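Local coordinates for tRNA (cytosine(38)-C(5))-methyltransferase (Schizosaccharomyces pombe, PDB 6FDF), which methylates carbon 5 of cytosine 38 in the anticodon loop of tRNA(Asp), taking the methyl group from S-adenosyl-L-methionine, at residues A34-A39 / G55-H60; P119-I124 / L327-L332; N158-P163 / D185-S190; Y205-R210 / A283-R288. All blocks are in the same frame, centred on the assembly; numbering follows the deposited sequence.

Interaction 1: A34-A39 / G55-H60; sequences ADIVCA and GKLAKH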
loop_
_atom_site.group_PDB
_atom_site.type_symbol
_atom_site.label_atom_id
_atom_site.label_comp_id
_atom_site.label_asym_id
_atom_site.label_seq_id
_atom_site.Cartn_x
_atom_site.Cartn_y
_atom_site.Cartn_z
ATOM N N ALA A 34 15.227 -6.355 11.619
ATOM C CA ALA A 34 15.428 -5.132 10.859
ATOM C C ALA A 34 15.406 -3.941 11.801
ATOM O O ALA A 34 14.538 -3.844 12.673
ATOM C CB ALA A 34 14.357 -4.968 9.777
ATOM N N ASP A 35 16.364 -3.047 11.624
ATOM C CA ASP A 35 16.382 -1.762 12.305
ATOM C C ASP A 35 16.055 -0.702 11.262
ATOM O O ASP A 35 16.888 -0.397 10.404
ATOM C CB ASP A 35 17.736 -1.505 12.959
ATOM C CG ASP A 35 18.163 -2.635 13.882
ATOM O OD1 ASP A 35 17.279 -3.298 14.468
ATOM O OD2 ASP A 35 19.384 -2.862 14.019
ATOM N N ILE A 36 14.833 -0.167 11.314
ATOM C CA ILE A 36 14.486 0.976 10.476
ATOM C C ILE A 36 15.313 2.153 10.966
ATOM O O ILE A 36 15.024 2.740 12.017
ATOM C CB ILE A 36 12.979 1.302 10.517
ATOM C CG1 ILE A 36 12.142 0.096 10.090
ATOM C CG2 ILE A 36 12.666 2.497 9.619
ATOM C CD1 ILE A 36 12.471 -0.407 8.737
ATOM N N VAL A 37 16.372 2.480 10.227
ATOM C CA VAL A 37 17.236 3.586 10.619
ATOM C C VAL A 37 16.480 4.904 10.529
ATOM O O VAL A 37 16.610 5.780 11.398
ATOM C CB VAL A 37 18.503 3.588 9.746
ATOM C CG1 VAL A 37 19.321 4.848 9.979
ATOM C CG2 VAL A 37 19.332 2.346 10.024
ATOM N N CYS A 38 15.678 5.063 9.482
ATOM C CA CYS A 38 14.906 6.276 9.278
ATOM C C CYS A 38 13.717 5.932 8.399
ATOM O O CYS A 38 13.825 5.100 7.494
ATOM C CB CYS A 38 15.737 7.386 8.620
ATOM S SG CYS A 38 14.982 9.040 8.711
ATOM N N ALA A 39 12.593 6.576 8.679
ATOM C CA ALA A 39 11.414 6.547 7.825
ATOM C C ALA A 39 11.167 7.978 7.377
ATOM O O ALA A 39 11.156 8.889 8.208
ATOM C CB ALA A 39 10.207 5.983 8.573
ATOM N N GLY A 55 7.480 3.830 17.090
ATOM C CA GLY A 55 8.566 4.551 17.714
ATOM C C GLY A 55 9.022 5.719 16.858
ATOM O O GLY A 55 8.717 5.817 15.667
ATOM N N LYS A 56 9.770 6.632 17.483
ATOM C CA LYS A 56 10.121 7.900 16.840
ATOM C C LYS A 56 11.224 7.650 15.817
ATOM O O LYS A 56 12.416 7.853 16.066
ATOM C CB LYS A 56 10.529 8.934 17.880
ATOM C CG LYS A 56 9.468 9.151 18.939
ATOM C CD LYS A 56 9.877 10.215 19.936
ATOM C CE LYS A 56 8.778 10.449 20.957
ATOM N NZ LYS A 56 9.150 11.523 21.920
ATOM N N LEU A 57 10.800 7.195 14.638
ATOM C CA LEU A 57 11.690 6.923 13.519
ATOM C C LEU A 57 11.390 7.749 12.276
ATOM O O LEU A 57 12.261 7.850 11.402
ATOM C CB LEU A 57 11.637 5.435 13.139
ATOM C CG LEU A 57 11.986 4.450 14.258
ATOM C CD1 LEU A 57 11.683 3.020 13.803
ATOM C CD2 LEU A 57 13.445 4.603 14.657
ATOM N N ALA A 58 10.199 8.336 12.169
ATOM C CA ALA A 58 9.777 9.027 10.956
ATOM C C ALA A 58 10.216 10.482 11.022
ATOM O O ALA A 58 9.998 11.157 12.035
ATOM C CB ALA A 58 8.263 8.937 10.774
ATOM N N LYS A 59 10.833 10.958 9.942
ATOM C CA LYS A 59 11.300 12.333 9.844
ATOM C C LYS A 59 10.671 13.051 8.660
ATOM O O LYS A 59 10.469 12.462 7.590
ATOM C CB LYS A 59 12.828 12.372 9.694
ATOM C CG LYS A 59 13.601 12.221 10.993
ATOM C CD LYS A 59 13.699 13.545 11.741
ATOM C CE LYS A 59 13.891 13.329 13.234
ATOM N NZ LYS A 59 12.878 14.069 14.033
ATOM N N HIS A 60 10.342 14.322 8.875
ATOM C CA HIS A 60 9.767 15.175 7.842
ATOM C C HIS A 60 10.884 15.639 6.916
ATOM O O HIS A 60 11.742 16.433 7.318
ATOM C CB HIS A 60 9.050 16.367 8.469
ATOM C CG HIS A 60 8.318 17.215 7.477
ATOM N ND1 HIS A 60 8.958 18.125 6.663
ATOM C CD2 HIS A 60 7.005 17.281 7.155
ATOM C CE1 HIS A 60 8.069 18.723 5.890
ATOM N NE2 HIS A 60 6.877 18.228 6.168
#

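Interaction 2: P119-I124 / L327-L332; sequences PEYILI and LLLEPL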
loop_
_atom_site.group_PDB
_atom_site.type_symbol
_atom_site.label_atom_id
_atom_site.label_comp_id
_atom_site.label_asym_id
_atom_site.label_seq_id
_atom_site.Cartn_x
_atom_site.Cartn_y
_atom_site.Cartn_z
ATOM N N PRO A 119 22.978 0.003 -1.739
ATOM C CA PRO A 119 22.181 -0.954 -0.967
ATOM C C PRO A 119 22.152 -2.293 -1.685
ATOM O O PRO A 119 22.100 -2.362 -2.913
ATOM C CB PRO A 119 20.791 -0.307 -0.913
ATOM C CG PRO A 119 20.758 0.632 -2.081
ATOM C CD PRO A 119 22.171 1.132 -2.234
ATOM N N GLU A 120 22.214 -3.367 -0.908
ATOM C CA GLU A 120 22.211 -4.686 -1.517
ATOM C C GLU A 120 20.818 -5.115 -1.949
ATOM O O GLU A 120 20.693 -6.015 -2.785
ATOM C CB GLU A 120 22.829 -5.700 -0.553
ATOM C CG GLU A 120 24.323 -5.469 -0.355
ATOM C CD GLU A 120 24.963 -6.443 0.614
ATOM O OE1 GLU A 120 24.246 -7.298 1.171
ATOM O OE2 GLU A 120 26.191 -6.348 0.821
ATOM N N TYR A 121 19.774 -4.504 -1.389
ATOM C CA TYR A 121 18.402 -4.871 -1.712
ATOM C C TYR A 121 17.552 -3.617 -1.829
ATOM O O TYR A 121 17.672 -2.700 -1.014
ATOM C CB TYR A 121 17.804 -5.799 -0.645
ATOM C CG TYR A 121 18.634 -7.041 -0.419
ATOM C CD1 TYR A 121 19.720 -7.026 0.451
ATOM C CD2 TYR A 121 18.360 -8.212 -1.105
ATOM C CE1 TYR A 121 20.495 -8.161 0.639
ATOM C CE2 TYR A 121 19.127 -9.343 -0.923
ATOM C CZ TYR A 121 20.187 -9.312 -0.049
ATOM O OH TYR A 121 20.952 -10.440 0.129
ATOM N N ILE A 122 16.672 -3.596 -2.827
ATOM C CA ILE A 122 15.733 -2.496 -3.030
ATOM C C ILE A 122 14.366 -3.091 -3.334
ATOM O O ILE A 122 14.257 -4.023 -4.135
ATOM C CB ILE A 122 16.172 -1.563 -4.174
ATOM C CG1 ILE A 122 17.572 -1.012 -3.907
ATOM C CG2 ILE A 122 15.170 -0.435 -4.357
ATOM C CD1 ILE A 122 18.127 -0.214 -5.067
ATOM N N LEU A 123 13.329 -2.559 -2.686
ATOM C CA LEU A 123 11.944 -2.947 -2.932
ATOM C C LEU A 123 11.176 -1.702 -3.344
ATOM O O LEU A 123 11.169 -0.710 -2.612
ATOM C CB LEU A 123 11.316 -3.567 -1.683
ATOM C CG LEU A 123 9.820 -3.853 -1.801
ATOM C CD1 LEU A 123 9.600 -4.886 -2.860
ATOM C CD2 LEU A 123 9.257 -4.320 -0.463
ATOM N N ILE A 124 10.539 -1.753 -4.513
ATOM C CA ILE A 124 9.764 -0.644 -5.055
ATOM C C ILE A 124 8.328 -1.113 -5.235
ATOM O O ILE A 124 8.095 -2.196 -5.779
ATOM C CB ILE A 124 10.343 -0.156 -6.395
ATOM C CG1 ILE A 124 11.840 0.138 -6.253
ATOM C CG2 ILE A 124 9.621 1.109 -6.865
ATOM C CD1 ILE A 124 12.498 0.509 -7.561
ATOM N N LEU A 327 10.943 -13.186 0.116
ATOM C CA LEU A 327 11.618 -13.591 -1.113
ATOM C C LEU A 327 12.866 -12.753 -1.358
ATOM O O LEU A 327 13.946 -13.287 -1.630
ATOM C CB LEU A 327 10.660 -13.472 -2.295
ATOM C CG LEU A 327 11.258 -13.813 -3.659
ATOM C CD1 LEU A 327 11.697 -15.272 -3.685
ATOM C CD2 LEU A 327 10.259 -13.527 -4.763
ATOM N N LEU A 328 12.729 -11.430 -1.269
ATOM C CA LEU A 328 13.834 -10.536 -1.601
ATOM C C LEU A 328 15.078 -10.836 -0.773
ATOM O O LEU A 328 16.195 -10.871 -1.306
ATOM C CB LEU A 328 13.391 -9.088 -1.396
ATOM C CG LEU A 328 14.398 -7.974 -1.676
ATOM C CD1 LEU A 328 14.878 -8.028 -3.117
ATOM C CD2 LEU A 328 13.782 -6.601 -1.356
ATOM N N LEU A 329 14.908 -11.044 0.529
ATOM C CA LEU A 329 16.032 -11.123 1.452
ATOM C C LEU A 329 16.539 -12.545 1.683
ATOM O O LEU A 329 17.336 -12.750 2.604
ATOM C CB LEU A 329 15.646 -10.493 2.793
ATOM C CG LEU A 329 15.179 -9.039 2.718
ATOM C CD1 LEU A 329 14.698 -8.588 4.082
ATOM C CD2 LEU A 329 16.303 -8.151 2.203
ATOM N N GLU A 330 16.101 -13.524 0.890
ATOM C CA GLU A 330 16.582 -14.896 1.072
ATOM C C GLU A 330 18.103 -15.033 1.084
ATOM O O GLU A 330 18.609 -15.804 1.918
ATOM C CB GLU A 330 15.977 -15.826 0.007
ATOM C CG GLU A 330 14.488 -16.062 0.212
ATOM C CD GLU A 330 13.921 -17.154 -0.672
ATOM O OE1 GLU A 330 14.563 -17.522 -1.676
ATOM O OE2 GLU A 330 12.822 -17.649 -0.354
ATOM N N PRO A 331 18.880 -14.364 0.218
ATOM C CA PRO A 331 20.341 -14.561 0.254
ATOM C C PRO A 331 20.989 -14.135 1.563
ATOM O O PRO A 331 22.180 -14.417 1.755
ATOM C CB PRO A 331 20.848 -13.700 -0.913
ATOM C CG PRO A 331 19.682 -13.594 -1.829
ATOM C CD PRO A 331 18.496 -13.498 -0.914
ATOM N N LEU A 332 20.258 -13.470 2.459
ATOM C CA LEU A 332 20.821 -13.075 3.742
ATOM C C LEU A 332 20.816 -14.214 4.751
ATOM O O LEU A 332 21.476 -14.101 5.790
ATOM C CB LEU A 332 20.058 -11.876 4.310
ATOM C CG LEU A 332 20.274 -10.563 3.556
ATOM C CD1 LEU A 332 19.383 -9.464 4.113
ATOM C CD2 LEU A 332 21.739 -10.159 3.634
#

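Interaction 3: N158-P163 / D185-S190; sequences NQFNIP and DVFQFS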
loop_
_atom_site.group_PDB
_atom_site.type_symbol
_atom_site.label_atom_id
_atom_site.label_comp_id
_atom_site.label_asym_id
_atom_site.label_seq_id
_atom_site.Cartn_x
_atom_site.Cartn_y
_atom_site.Cartn_z
ATOM N N ASN A 158 -6.119 -10.505 -3.820
ATOM C CA ASN A 158 -7.037 -11.611 -4.064
ATOM C C ASN A 158 -6.373 -12.784 -4.778
ATOM O O ASN A 158 -7.056 -13.768 -5.081
ATOM C CB ASN A 158 -8.274 -11.128 -4.837
ATOM C CG ASN A 158 -7.937 -10.469 -6.164
ATOM O OD1 ASN A 158 -6.925 -10.775 -6.797
ATOM N ND2 ASN A 158 -8.809 -9.566 -6.603
ATOM N N GLN A 159 -5.065 -12.715 -5.031
ATOM C CA GLN A 159 -4.285 -13.880 -5.429
ATOM C C GLN A 159 -3.730 -14.633 -4.231
ATOM O O GLN A 159 -3.104 -15.684 -4.407
ATOM C CB GLN A 159 -3.125 -13.458 -6.334
ATOM C CG GLN A 159 -3.537 -12.776 -7.614
ATOM C CD GLN A 159 -2.337 -12.334 -8.423
ATOM O OE1 GLN A 159 -1.641 -11.392 -8.049
ATOM N NE2 GLN A 159 -2.072 -13.028 -9.524
ATOM N N PHE A 160 -3.934 -14.105 -3.026
ATOM C CA PHE A 160 -3.382 -14.660 -1.800
ATOM C C PHE A 160 -4.500 -14.905 -0.792
ATOM O O PHE A 160 -4.271 -14.863 0.419
ATOM C CB PHE A 160 -2.322 -13.728 -1.211
ATOM C CG PHE A 160 -1.144 -13.479 -2.123
ATOM C CD1 PHE A 160 -1.192 -12.472 -3.081
ATOM C CD2 PHE A 160 0.010 -14.240 -2.019
ATOM C CE1 PHE A 160 -0.112 -12.230 -3.917
ATOM C CE2 PHE A 160 1.097 -14.005 -2.855
ATOM C CZ PHE A 160 1.034 -13.001 -3.805
ATOM N N ASN A 161 -5.715 -15.173 -1.284
ATOM C CA ASN A 161 -6.869 -15.483 -0.434
ATOM C C ASN A 161 -7.195 -14.327 0.496
ATOM O O ASN A 161 -7.467 -14.515 1.683
ATOM C CB ASN A 161 -6.647 -16.741 0.380
ATOM C CG ASN A 161 -7.912 -17.265 1.042
ATOM O OD1 ASN A 161 -9.024 -17.006 0.586
ATOM N ND2 ASN A 161 -7.738 -18.025 2.122
ATOM N N ILE A 162 -7.151 -13.119 -0.043
ATOM C CA ILE A 162 -7.540 -11.924 0.685
ATOM C C ILE A 162 -8.652 -11.288 -0.141
ATOM O O ILE A 162 -8.461 -11.026 -1.331
ATOM C CB ILE A 162 -6.366 -10.950 0.876
ATOM C CG1 ILE A 162 -5.243 -11.629 1.666
ATOM C CG2 ILE A 162 -6.835 -9.674 1.561
ATOM C CD1 ILE A 162 -3.889 -10.946 1.513
ATOM N N PRO A 163 -9.829 -11.048 0.429
ATOM C CA PRO A 163 -10.987 -10.612 -0.371
ATOM C C PRO A 163 -10.976 -9.114 -0.658
ATOM O O PRO A 163 -11.902 -8.376 -0.315
ATOM C CB PRO A 163 -12.167 -11.033 0.513
ATOM C CG PRO A 163 -11.636 -10.891 1.907
ATOM C CD PRO A 163 -10.195 -11.335 1.827
ATOM N N ASP A 185 7.729 -16.922 -7.393
ATOM C CA ASP A 185 8.120 -17.730 -6.245
ATOM C C ASP A 185 7.389 -17.296 -4.984
ATOM O O ASP A 185 7.293 -18.075 -4.029
ATOM C CB ASP A 185 9.634 -17.654 -6.039
ATOM C CG ASP A 185 10.410 -18.048 -7.284
ATOM O OD1 ASP A 185 9.944 -18.950 -8.008
ATOM O OD2 ASP A 185 11.481 -17.454 -7.539
ATOM N N VAL A 186 6.847 -16.077 -4.983
ATOM C CA VAL A 186 6.166 -15.532 -3.821
ATOM C C VAL A 186 4.951 -16.364 -3.440
ATOM O O VAL A 186 4.513 -16.323 -2.287
ATOM C CB VAL A 186 5.785 -14.061 -4.106
ATOM C CG1 VAL A 186 4.538 -13.965 -4.977
ATOM C CG2 VAL A 186 5.619 -13.293 -2.828
ATOM N N PHE A 187 4.387 -17.125 -4.383
ATOM C CA PHE A 187 3.205 -17.916 -4.068
ATOM C C PHE A 187 3.534 -19.144 -3.233
ATOM O O PHE A 187 2.639 -19.692 -2.585
ATOM C CB PHE A 187 2.478 -18.290 -5.368
ATOM C CG PHE A 187 1.833 -17.107 -6.022
ATOM C CD1 PHE A 187 0.661 -16.575 -5.508
ATOM C CD2 PHE A 187 2.442 -16.466 -7.086
ATOM C CE1 PHE A 187 0.080 -15.456 -6.078
ATOM C CE2 PHE A 187 1.874 -15.333 -7.646
ATOM C CZ PHE A 187 0.686 -14.838 -7.152
ATOM N N GLN A 188 4.799 -19.573 -3.212
ATOM C CA GLN A 188 5.223 -20.642 -2.320
ATOM C C GLN A 188 5.143 -20.230 -0.857
ATOM O O GLN A 188 5.242 -21.095 0.022
ATOM C CB GLN A 188 6.647 -21.088 -2.655
ATOM C CG GLN A 188 6.790 -21.702 -4.039
ATOM C CD GLN A 188 8.234 -21.782 -4.496
ATOM O OE1 GLN A 188 9.141 -22.010 -3.694
ATOM N NE2 GLN A 188 8.456 -21.593 -5.792
ATOM N N PHE A 189 4.933 -18.941 -0.583
ATOM C CA PHE A 189 4.776 -18.428 0.769
ATOM C C PHE A 189 3.329 -18.298 1.191
ATOM O O PHE A 189 3.054 -18.268 2.394
ATOM C CB PHE A 189 5.415 -17.046 0.924
ATOM C CG PHE A 189 6.890 -17.037 0.752
ATOM C CD1 PHE A 189 7.703 -17.726 1.637
ATOM C CD2 PHE A 189 7.475 -16.305 -0.263
ATOM C CE1 PHE A 189 9.074 -17.709 1.491
ATOM C CE2 PHE A 189 8.846 -16.281 -0.414
ATOM C CZ PHE A 189 9.648 -16.981 0.466
ATOM N N SER A 190 2.398 -18.225 0.252
ATOM C CA SER A 190 1.015 -18.040 0.644
ATOM C C SER A 190 0.485 -19.409 1.036
ATOM O O SER A 190 0.259 -20.270 0.178
ATOM C CB SER A 190 0.198 -17.416 -0.485
ATOM O OG SER A 190 0.093 -18.286 -1.598
HETATM O O HOH W 1 -2.244 -18.003 -3.319
#

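Interaction 4: Y205-R210 / A283-R288; sequences YLEIER and AREVAR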
loop_
_atom_site.group_PDB
_atom_site.type_symbol
_atom_site.label_atom_id
_atom_site.label_comp_id
_atom_site.label_asym_id
_atom_site.label_seq_id
_atom_site.Cartn_x
_atom_site.Cartn_y
_atom_site.Cartn_z
ATOM N N TYR A 205 -13.255 -10.096 8.202
ATOM C CA TYR A 205 -12.580 -8.847 8.505
ATOM C C TYR A 205 -13.474 -7.840 9.214
ATOM O O TYR A 205 -12.970 -6.814 9.685
ATOM C CB TYR A 205 -12.027 -8.227 7.211
ATOM C CG TYR A 205 -10.988 -9.099 6.541
ATOM C CD1 TYR A 205 -11.364 -10.229 5.820
ATOM C CD2 TYR A 205 -9.633 -8.804 6.638
ATOM C CE1 TYR A 205 -10.421 -11.040 5.221
ATOM C CE2 TYR A 205 -8.683 -9.607 6.032
ATOM C CZ TYR A 205 -9.084 -10.724 5.328
ATOM O OH TYR A 205 -8.142 -11.523 4.723
ATOM N N LEU A 206 -14.778 -8.096 9.292
ATOM C CA LEU A 206 -15.701 -7.099 9.813
ATOM C C LEU A 206 -15.572 -6.951 11.323
ATOM O O LEU A 206 -15.302 -7.914 12.051
ATOM C CB LEU A 206 -17.145 -7.467 9.456
ATOM C CG LEU A 206 -17.514 -7.512 7.973
ATOM C CD1 LEU A 206 -18.966 -7.931 7.777
ATOM C CD2 LEU A 206 -17.238 -6.157 7.310
ATOM N N GLU A 207 -15.797 -5.727 11.790
ATOM C CA GLU A 207 -16.074 -5.514 13.198
ATOM C C GLU A 207 -17.492 -5.983 13.486
ATOM O O GLU A 207 -18.341 -6.055 12.593
ATOM C CB GLU A 207 -15.904 -4.042 13.572
ATOM C CG GLU A 207 -14.468 -3.544 13.465
ATOM C CD GLU A 207 -14.307 -2.124 13.969
ATOM O OE1 GLU A 207 -13.945 -1.938 15.151
ATOM O OE2 GLU A 207 -14.558 -1.187 13.183
ATOM N N ILE A 208 -17.774 -6.258 14.747
ATOM C CA ILE A 208 -19.117 -6.716 15.059
ATOM C C ILE A 208 -19.770 -5.897 16.146
ATOM O O ILE A 208 -19.120 -5.334 17.035
ATOM C CB ILE A 208 -19.156 -8.201 15.492
ATOM C CG1 ILE A 208 -18.604 -8.336 16.912
ATOM C CG2 ILE A 208 -18.399 -9.059 14.517
ATOM C CD1 ILE A 208 -17.117 -8.474 16.964
ATOM N N GLU A 209 -21.091 -5.816 16.024
ATOM C CA GLU A 209 -21.965 -5.166 16.982
ATOM C C GLU A 209 -21.407 -3.826 17.432
ATOM O O GLU A 209 -21.292 -3.541 18.622
ATOM C CB GLU A 209 -22.222 -6.107 18.153
ATOM C CG GLU A 209 -22.951 -7.385 17.734
ATOM C CD GLU A 209 -23.255 -8.306 18.897
ATOM O OE1 GLU A 209 -22.864 -7.979 20.037
ATOM O OE2 GLU A 209 -23.893 -9.356 18.669
ATOM N N ARG A 210 -21.034 -3.010 16.453
ATOM C CA ARG A 210 -20.755 -1.602 16.682
ATOM C C ARG A 210 -22.006 -0.781 16.392
ATOM O O ARG A 210 -22.970 -1.261 15.791
ATOM C CB ARG A 210 -19.599 -1.117 15.801
ATOM C CG ARG A 210 -18.248 -1.726 16.106
ATOM C CD ARG A 210 -17.155 -0.928 15.405
ATOM N NE ARG A 210 -17.190 0.487 15.766
ATOM C CZ ARG A 210 -16.478 1.433 15.158
ATOM N NH1 ARG A 210 -16.578 2.694 15.555
ATOM N NH2 ARG A 210 -15.666 1.122 14.156
ATOM N N ALA A 283 -12.682 2.398 9.106
ATOM C CA ALA A 283 -11.248 2.476 8.837
ATOM C C ALA A 283 -10.513 1.269 9.407
ATOM O O ALA A 283 -9.538 0.801 8.807
ATOM C CB ALA A 283 -10.660 3.772 9.396
ATOM N N ARG A 284 -10.981 0.738 10.542
ATOM C CA ARG A 284 -10.390 -0.484 11.083
ATOM C C ARG A 284 -10.568 -1.654 10.123
ATOM O O ARG A 284 -9.650 -2.462 9.937
ATOM C CB ARG A 284 -11.008 -0.814 12.443
ATOM C CG ARG A 284 -10.608 -2.189 12.969
ATOM C CD ARG A 284 -9.121 -2.224 13.295
ATOM N NE ARG A 284 -8.763 -1.270 14.335
ATOM C CZ ARG A 284 -7.514 -0.915 14.616
ATOM N NH1 ARG A 284 -6.508 -1.441 13.928
ATOM N NH2 ARG A 284 -7.272 -0.042 15.587
ATOM N N GLU A 285 -11.740 -1.755 9.497
ATOM C CA GLU A 285 -11.979 -2.841 8.553
ATOM C C GLU A 285 -11.129 -2.670 7.301
ATOM O O GLU A 285 -10.604 -3.653 6.765
ATOM C CB GLU A 285 -13.467 -2.911 8.207
ATOM C CG GLU A 285 -14.317 -3.338 9.408
ATOM C CD GLU A 285 -15.803 -3.145 9.181
ATOM O OE1 GLU A 285 -16.171 -2.303 8.335
ATOM O OE2 GLU A 285 -16.604 -3.822 9.865
ATOM N N VAL A 286 -10.971 -1.429 6.829
ATOM C CA VAL A 286 -10.086 -1.181 5.694
ATOM C C VAL A 286 -8.657 -1.580 6.048
ATOM O O VAL A 286 -7.972 -2.260 5.274
ATOM C CB VAL A 286 -10.176 0.293 5.252
ATOM C CG1 VAL A 286 -9.165 0.583 4.158
ATOM C CG2 VAL A 286 -11.592 0.623 4.772
ATOM N N ALA A 287 -8.192 -1.169 7.233
ATOM C CA ALA A 287 -6.855 -1.552 7.679
ATOM C C ALA A 287 -6.696 -3.070 7.706
ATOM O O ALA A 287 -5.673 -3.606 7.261
ATOM C CB ALA A 287 -6.566 -0.954 9.059
ATOM N N ARG A 288 -7.695 -3.777 8.239
ATOM C CA ARG A 288 -7.639 -5.236 8.280
ATOM C C ARG A 288 -7.584 -5.830 6.878
ATOM O O ARG A 288 -6.794 -6.743 6.613
ATOM C CB ARG A 288 -8.850 -5.780 9.033
ATOM C CG ARG A 288 -8.842 -5.520 10.522
ATOM C CD ARG A 288 -10.168 -5.967 11.109
ATOM N NE ARG A 288 -10.212 -5.849 12.562
ATOM C CZ ARG A 288 -11.290 -6.112 13.292
ATOM N NH1 ARG A 288 -12.411 -6.498 12.700
ATOM N NH2 ARG A 288 -11.246 -5.987 14.610
#

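Interaction 1: A34-A39 / G55-H60
Ala39 and Leu57 make the first of two backbone bonds that join strand 34-41 to the start of strand 58-60: Ala39 N donates to Leu57 O at 3.0 Å. The return bond, Lys59 N to Ala39 O, is shorter at 2.7 Å. Together they bracket Ala58, the parallel bridge partner of Ala39; its CA-H also leans on Ala39 O (3.1 Å), and the two methyl groups sit on the same face of the sheet, CB to CB 4.2 Å. Beyond this pair, apolar groups take over. Leu57 turns CG beside its own backbone N (chi1 -57°), and the isobutyl group lies against Ile36, with CD1 3.9 Å from Ile36 CB and CD2 3.6 Å from Ile36 O. An alanine in place of Leu57 would probably open a gap beside Ile36 and remove the cover over its carbonyl. Cys38 SG lies 4.1 Å from Lys59 CB, where the lysine chain bends away to the surface.

A second shell sets the incoming strand. Asn51 OD1, on helix 44-54, accepts from both Leu57 N and Ala58 N, and Tyr50 of that helix packs on Ile36, Ala39 and Ala58. This is the beta-alpha-beta unit at the edge of a Rossmann-like methyltransferase sheet. The contact thus relies on backbone polarity for register, while small and branched apolar side chains fill the helix-covered face.

Interaction 2: P119-I124 / L327-L332
The carbonyl oxygen of Leu328 sits against the ring of Tyr121, 3.3 Å from CE2, and also accepts a hydrogen bond from Arg174 NE. Arg174 NH1 takes the preceding carbonyl, that of Leu327, so one guanidinium satisfies two oxygens where helix 318-328 ends. Across the contact, the ring is otherwise met by carbon. Leu329 CD2 lies over one face in a CH-pi contact, 4.0 Å from the centroid and shifted toward CG, 3.7 Å away. Tyr121 CG stands beside the backbone N (chi1 -56°), which starts the ring toward the C-terminal turn.

In the fold, Tyr121 begins strand 121-127, an inner strand of the seven-stranded methyltransferase sheet, between strands 78-81 and 168-175. The end of the last helix packs against that strand, and the 3-10 turn 330-332 that follows it packs against the hydroxyl end of the ring. Leu332 and Tyr121 meet tip to tip, Leu332 CG lying 3.5 Å from Tyr121 OH, while Pro331 CB approaches the same OH to 3.4 Å. Deeper along the strand, Leu328 CD2 reaches Leu123 CB at 3.9 Å and Ile122 O at 3.8 Å. Ile122 points to the other side of the sheet, onto Leu143 of helix 134-145.

Interaction 3: N158-P163 / D185-S190
Phe160 and Phe187 lay their rings nearly parallel (10°) but strongly offset, so that only their rims face each other, with centroids 4.7 Å apart. Phe160 CG lies anti to the carbonyl carbon (chi1 -60°), which starts the ring toward segment 185-190. The side chains run at about a right angle, and what meets is rim on rim: Phe187 CE1 stands over one face of Phe160, 3.5 Å from CZ. Val186 serves both rings in different ways. Its CG1 lies in the plane of Phe160 at the edge, 3.8 Å from CZ, yet above a face of Phe187, offset toward its rim. Ser190 closes another stretch of the Phe160 edge, its CB 3.5 Å from CD2.

The two segments are loops that flank strand 168-175, one leading into it and one leaving it, so the contact folds the approach to this antiparallel strand onto a 3-10 turn that follows. Helix 318-328 lies alongside: Tyr323 meets the Phe160 ring and also touches Val186. An alanine in place of Phe160 would probably leave Phe187 without its partner ring and open a gap between Val186, Ser190 and Tyr323.

Gln159 crosses Phe187 obliquely, its amide turned 74° from the ring plane, with CB 3.8 Å from CE1 at the ring edge. Its OE1 is taken by Ser156 N, while CB and the amide end both border the Phe187 rim. On the polar side, a water donates to Gln159 O at 2.7 Å and lies 2.9 Å from Ser190 OG, bridging the two loops beside the aromatic pair.

Interaction 4: Y205-R210 / A283-R288
Glu285 and Arg288 reach from one helix to the backbone of Tyr205-Glu207, and here the contact is tight. Glu285 OE2 accepts Glu207 N at 2.8 Å through its anti lone pair, and lies 3.4 Å from Leu206 CA. One turn on, Arg288 extends fully from CG to NE, and NH1 donates to Tyr205 O (3.1 Å). That oxygen lies in the guanidinium plane, although the donor stands above the plane of the carbonyl. Other polar atoms of these side chains have partners further out: Glu285 OE1 with Arg279 and Thr282 N, Arg288 NE with Glu294. Tyr205 adds its ring edge, CD2 lying 3.5 Å from Arg288 O.

The other end is packed more loosely. The carboxylate of Glu207 rests on the aliphatic stem of Arg284, OE2 3.6 Å from CB, while the guanidinium of Arg284 turns off to Leu296 O. Arg210 NH2 pairs with Glu207 OE2 at 2.7 Å, which would probably ease the nearness of the Glu285 carboxylate, and Thr282 OG1 bonds the same oxygen. Between Glu207 and Arg210 the chain swings outward through exposed Ile208 and poorly ordered Glu209.

Helix 283-289 carries the sequence recognisable as motif IX of C5-methyltransferases, consistent with a part in ordering the target-recognition region. Its far side packs on helix 305-313, Val286 and Ala287 both touching Leu312, and Glu305 holds Ala283 N at its start.

Overall arrangement
Along the chain, interaction 1 closes first; interaction 2 then spans some 200 residues, with interactions 3 and 4 following one another inside its loop. Interactions 1 and 2 reach the same seven-stranded sheet, their centres about 19 Å apart without touching; the side chains of Ala39 and Leu123 each lie about 9 Å from the bound S-adenosylhomocysteine. Interaction 3 touches two neighbours: Phe189 packs on Leu327 and Glu330 of interaction 2, and Tyr205 of interaction 4 meets Pro163. Interactions 2 and 4, centres about 33 Å apart, lie on opposite sides of the chain's centre. The series thus runs from the cofactor-binding sheet toward the region of helix 283-289, probably the smaller domain of the C5-methyltransferase fold.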